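Local coordinates for electron transfer flavoprotein, alpha subunit (Thermotoga maritima, PDB 7KOE) that carries FAD as the alpha subunit of a membrane-associated electron-bifurcating flavoprotein complex and probably passes electrons between its flavins and the partner subunits, at residues B[64-70]-B[180-186]. Residues are numbered along the deposited sequence.
Sequences KVLYVKN and EIIEEEY
Val-65 sets CG1 4.0 Å from CG2 of Ile-181, and that same Ile-181 CG2 lies 3.8 Å from CB of Tyr-67, on one face of a parallel strand pair at the margin of the Rossmann-like sheet of the ETF domain. Strand 181-185 is one of this sheet's two edge strands within the chain; strand 65-69 lies between it and strand 40-46. Both backbones are extended (Val-65 phi/psi -136/124°); their axes approach to 4.6 Å, with 23° between N-to-C directions, in register from Val-65/Ile-181 (CA-CA 4.7 Å) to Lys-69/Glu-185 (CA-CA 4.5 Å). Val-65 N donates to Glu-180 O (3.0 Å), Ile-182 N to Val-65 O (2.7 Å) and Tyr-67 N to Ile-182 O (2.7 Å); beyond a looser middle, Lys-69 N donates to Glu-184 O (3.0 Å) and Tyr-186 N to Lys-69 O (2.8 Å). In that middle, Tyr-67 O stands 3.5 Å from Glu-184 N but receives a CA-H...O contact from Glu-183 CA (3.3 Å, 167° at H). Helix 51-60 packs on the Val-65/Ile-181 face, and Tyr-67 OH is hydrogen-bonded to Leu-50 N. On the other face, Leu-66 CD1 meets Ile-182 CG2 at 3.9 Å, Val-68 CG1 meets Tyr-186 CB at 3.7 Å, and Met-88 touches Leu-66 and Val-68. Lys-69, all chi angles m, curls so that NZ forms a salt bridge with Glu-185 OE2 at 2.9 Å.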
ATOM      1  N   LYS B  64      57.261  13.786  13.585  1.00 57.82           N
ATOM      2  CA  LYS B  64      58.038  14.971  13.895  1.00 57.82           C
ATOM      3  C   LYS B  64      57.335  15.678  15.048  1.00 57.82           C
ATOM      4  O   LYS B  64      56.212  15.328  15.421  1.00 57.82           O
ATOM      5  CB  LYS B  64      58.150  15.899  12.681  1.00 57.82           C
ATOM      6  CG  LYS B  64      58.410  15.194  11.345  1.00 57.82           C
ATOM      7  CD  LYS B  64      59.737  14.482  11.245  1.00 57.82           C
ATOM      8  CE  LYS B  64      59.899  13.816   9.885  1.00 57.82           C
ATOM      9  NZ  LYS B  64      59.990  14.821   8.789  1.00 57.82           N
ATOM     10  N   VAL B  65      57.992  16.676  15.630  1.00 55.35           N
ATOM     11  CA  VAL B  65      57.396  17.465  16.705  1.00 55.35           C
ATOM     12  C   VAL B  65      57.691  18.934  16.432  1.00 55.35           C
ATOM     13  O   VAL B  65      58.853  19.317  16.272  1.00 55.35           O
ATOM     14  CB  VAL B  65      57.912  17.055  18.099  1.00 55.35           C
ATOM     15  CG1 VAL B  65      57.690  18.157  19.122  1.00 55.35           C
ATOM     16  CG2 VAL B  65      57.224  15.783  18.572  1.00 55.35           C
ATOM     17  N   LEU B  66      56.645  19.749  16.352  1.00 55.75           N
ATOM     18  CA  LEU B  66      56.798  21.196  16.263  1.00 55.75           C
ATOM     19  C   LEU B  66      56.706  21.744  17.681  1.00 55.75           C
ATOM     20  O   LEU B  66      55.615  21.902  18.229  1.00 55.75           O
ATOM     21  CB  LEU B  66      55.739  21.794  15.347  1.00 55.75           C
ATOM     22  CG  LEU B  66      55.678  23.313  15.233  1.00 55.75           C
ATOM     23  CD1 LEU B  66      57.011  23.880  14.790  1.00 55.75           C
ATOM     24  CD2 LEU B  66      54.581  23.705  14.269  1.00 55.75           C
ATOM     25  N   TYR B  67      57.857  22.011  18.287  1.00 57.41           N
ATOM     26  CA  TYR B  67      57.918  22.432  19.684  1.00 57.41           C
ATOM     27  C   TYR B  67      58.060  23.949  19.703  1.00 57.41           C
ATOM     28  O   TYR B  67      59.160  24.495  19.706  1.00 57.41           O
ATOM     29  CB  TYR B  67      59.056  21.706  20.394  1.00 57.41           C
ATOM     30  CG  TYR B  67      59.340  22.089  21.836  1.00 57.41           C
ATOM     31  CD1 TYR B  67      58.326  22.485  22.699  1.00 57.41           C
ATOM     32  CD2 TYR B  67      60.624  21.975  22.350  1.00 57.41           C
ATOM     33  CE1 TYR B  67      58.598  22.817  24.015  1.00 57.41           C
ATOM     34  CE2 TYR B  67      60.900  22.290  23.667  1.00 57.41           C
ATOM     35  CZ  TYR B  67      59.884  22.716  24.491  1.00 57.41           C
ATOM     36  OH  TYR B  67      60.156  23.036  25.800  1.00 57.41           O
ATOM     37  N   VAL B  68      56.918  24.632  19.716  1.00 57.99           N
ATOM     38  CA  VAL B  68      56.877  26.090  19.735  1.00 57.99           C
ATOM     39  C   VAL B  68      57.278  26.574  21.122  1.00 57.99           C
ATOM     40  O   VAL B  68      56.789  26.064  22.136  1.00 57.99           O
ATOM     41  CB  VAL B  68      55.479  26.596  19.343  1.00 57.99           C
ATOM     42  CG1 VAL B  68      55.455  28.108  19.265  1.00 57.99           C
ATOM     43  CG2 VAL B  68      55.050  25.990  18.021  1.00 57.99           C
ATOM     44  N   LYS B  69      58.170  27.556  21.168  1.00 62.82           N
ATOM     45  CA  LYS B  69      58.811  27.983  22.402  1.00 62.82           C
ATOM     46  C   LYS B  69      58.372  29.389  22.772  1.00 62.82           C
ATOM     47  O   LYS B  69      58.604  30.332  22.007  1.00 62.82           O
ATOM     48  CB  LYS B  69      60.332  27.945  22.253  1.00 62.82           C
ATOM     49  CG  LYS B  69      60.828  26.776  21.455  1.00 62.82           C
ATOM     50  CD  LYS B  69      60.940  25.569  22.341  1.00 62.82           C
ATOM     51  CE  LYS B  69      62.022  25.749  23.392  1.00 62.82           C
ATOM     52  NZ  LYS B  69      63.361  26.013  22.795  1.00 62.82           N
ATOM     53  N   ASN B  70      57.759  29.523  23.947  1.00 64.55           N
ATOM     54  CA  ASN B  70      57.598  30.812  24.603  1.00 64.55           C
ATOM     55  C   ASN B  70      57.352  30.569  26.085  1.00 64.55           C
ATOM     56  O   ASN B  70      56.861  29.508  26.478  1.00 64.55           O
ATOM     57  CB  ASN B  70      56.462  31.644  24.006  1.00 64.55           C
ATOM     58  CG  ASN B  70      56.678  33.123  24.203  1.00 64.55           C
ATOM     59  OD1 ASN B  70      57.659  33.532  24.818  1.00 64.55           O
ATOM     60  ND2 ASN B  70      55.778  33.936  23.667  1.00 64.55           N
ATOM     61  N   GLU B 180      62.536  14.625  14.009  1.00 63.02           N
ATOM     62  CA  GLU B 180      63.058  15.983  14.146  1.00 63.02           C
ATOM     63  C   GLU B 180      62.146  16.776  15.080  1.00 63.02           C
ATOM     64  O   GLU B 180      60.918  16.657  15.026  1.00 63.02           O
ATOM     65  CB  GLU B 180      63.216  16.662  12.782  1.00 63.02           C
ATOM     66  CG  GLU B 180      61.961  17.169  12.082  1.00 63.02           C
ATOM     67  CD  GLU B 180      62.210  17.658  10.670  1.00 63.02           C
ATOM     68  OE1 GLU B 180      63.360  17.575  10.189  1.00 63.02           O
ATOM     69  OE2 GLU B 180      61.236  18.137  10.043  1.00 63.02           O
ATOM     70  N   ILE B 181      62.743  17.487  16.028  1.00 59.24           N
ATOM     71  CA  ILE B 181      61.991  18.394  16.886  1.00 59.24           C
ATOM     72  C   ILE B 181      62.256  19.813  16.400  1.00 59.24           C
ATOM     73  O   ILE B 181      63.371  20.319  16.523  1.00 59.24           O
ATOM     74  CB  ILE B 181      62.376  18.222  18.356  1.00 59.24           C
ATOM     75  CG1 ILE B 181      62.135  16.776  18.795  1.00 59.24           C
ATOM     76  CG2 ILE B 181      61.573  19.169  19.227  1.00 59.24           C
ATOM     77  CD1 ILE B 181      62.431  16.514  20.249  1.00 59.24           C
ATOM     78  N   ILE B 182      61.240  20.454  15.840  1.00 60.37           N
ATOM     79  CA  ILE B 182      61.394  21.803  15.310  1.00 60.37           C
ATOM     80  C   ILE B 182      61.090  22.797  16.420  1.00 60.37           C
ATOM     81  O   ILE B 182      59.950  22.890  16.888  1.00 60.37           O
ATOM     82  CB  ILE B 182      60.478  22.036  14.102  1.00 60.37           C
ATOM     83  CG1 ILE B 182      60.730  20.992  13.016  1.00 60.37           C
ATOM     84  CG2 ILE B 182      60.676  23.435  13.561  1.00 60.37           C
ATOM     85  CD1 ILE B 182      59.635  19.954  12.905  1.00 60.37           C
ATOM     86  N   GLU B 183      62.101  23.544  16.845  1.00 65.06           N
ATOM     87  CA  GLU B 183      61.901  24.627  17.797  1.00 65.06           C
ATOM     88  C   GLU B 183      61.725  25.935  17.040  1.00 65.06           C
ATOM     89  O   GLU B 183      62.628  26.371  16.320  1.00 65.06           O
ATOM     90  CB  GLU B 183      63.063  24.743  18.787  1.00 65.06           C
ATOM     91  CG  GLU B 183      63.086  23.668  19.862  1.00 65.06           C
ATOM     92  CD  GLU B 183      63.787  22.406  19.421  1.00 65.06           C
ATOM     93  OE1 GLU B 183      64.331  22.387  18.299  1.00 65.06           O
ATOM     94  OE2 GLU B 183      63.797  21.430  20.200  1.00 65.06           O
ATOM     95  N   GLU B 184      60.560  26.546  17.201  1.00 68.19           N
ATOM     96  CA  GLU B 184      60.281  27.877  16.677  1.00 68.19           C
ATOM     97  C   GLU B 184      60.098  28.781  17.887  1.00 68.19           C
ATOM     98  O   GLU B 184      59.062  28.732  18.556  1.00 68.19           O
ATOM     99  CB  GLU B 184      59.048  27.872  15.775  1.00 68.19           C
ATOM    100  CG  GLU B 184      58.709  29.225  15.174  1.00 68.19           C
ATOM    101  CD  GLU B 184      59.732  29.707  14.163  1.00 68.19           C
ATOM    102  OE1 GLU B 184      60.371  28.861  13.500  1.00 68.19           O
ATOM    103  OE2 GLU B 184      59.900  30.937  14.037  1.00 68.19           O
ATOM    104  N   GLU B 185      61.113  29.586  18.186  1.00 68.00           N
ATOM    105  CA  GLU B 185      61.074  30.457  19.356  1.00 68.00           C
ATOM    106  C   GLU B 185      60.127  31.609  19.055  1.00 68.00           C
ATOM    107  O   GLU B 185      60.506  32.605  18.432  1.00 68.00           O
ATOM    108  CB  GLU B 185      62.471  30.950  19.706  1.00 68.00           C
ATOM    109  CG  GLU B 185      63.230  30.019  20.641  1.00 68.00           C
ATOM    110  CD  GLU B 185      63.805  28.811  19.924  1.00 68.00           C
ATOM    111  OE1 GLU B 185      64.222  28.948  18.758  1.00 68.00           O
ATOM    112  OE2 GLU B 185      63.854  27.720  20.533  1.00 68.00           O
ATOM    113  N   TYR B 186      58.884  31.461  19.500  1.00 66.14           N
ATOM    114  CA  TYR B 186      57.801  32.340  19.091  1.00 66.14           C
ATOM    115  C   TYR B 186      57.878  33.675  19.813  1.00 66.14           C
ATOM    116  O   TYR B 186      58.138  33.735  21.018  1.00 66.14           O
ATOM    117  CB  TYR B 186      56.455  31.674  19.374  1.00 66.14           C
ATOM    118  CG  TYR B 186      55.313  32.240  18.575  1.00 66.14           C
ATOM    119  CD1 TYR B 186      55.037  31.760  17.302  1.00 66.14           C
ATOM    120  CD2 TYR B 186      54.511  33.250  19.085  1.00 66.14           C
ATOM    121  CE1 TYR B 186      53.992  32.275  16.560  1.00 66.14           C
ATOM    122  CE2 TYR B 186      53.460  33.771  18.346  1.00 66.14           C
ATOM    123  CZ  TYR B 186      53.211  33.279  17.086  1.00 66.14           C
ATOM    124  OH  TYR B 186      52.170  33.792  16.352  1.00 66.14           O
TER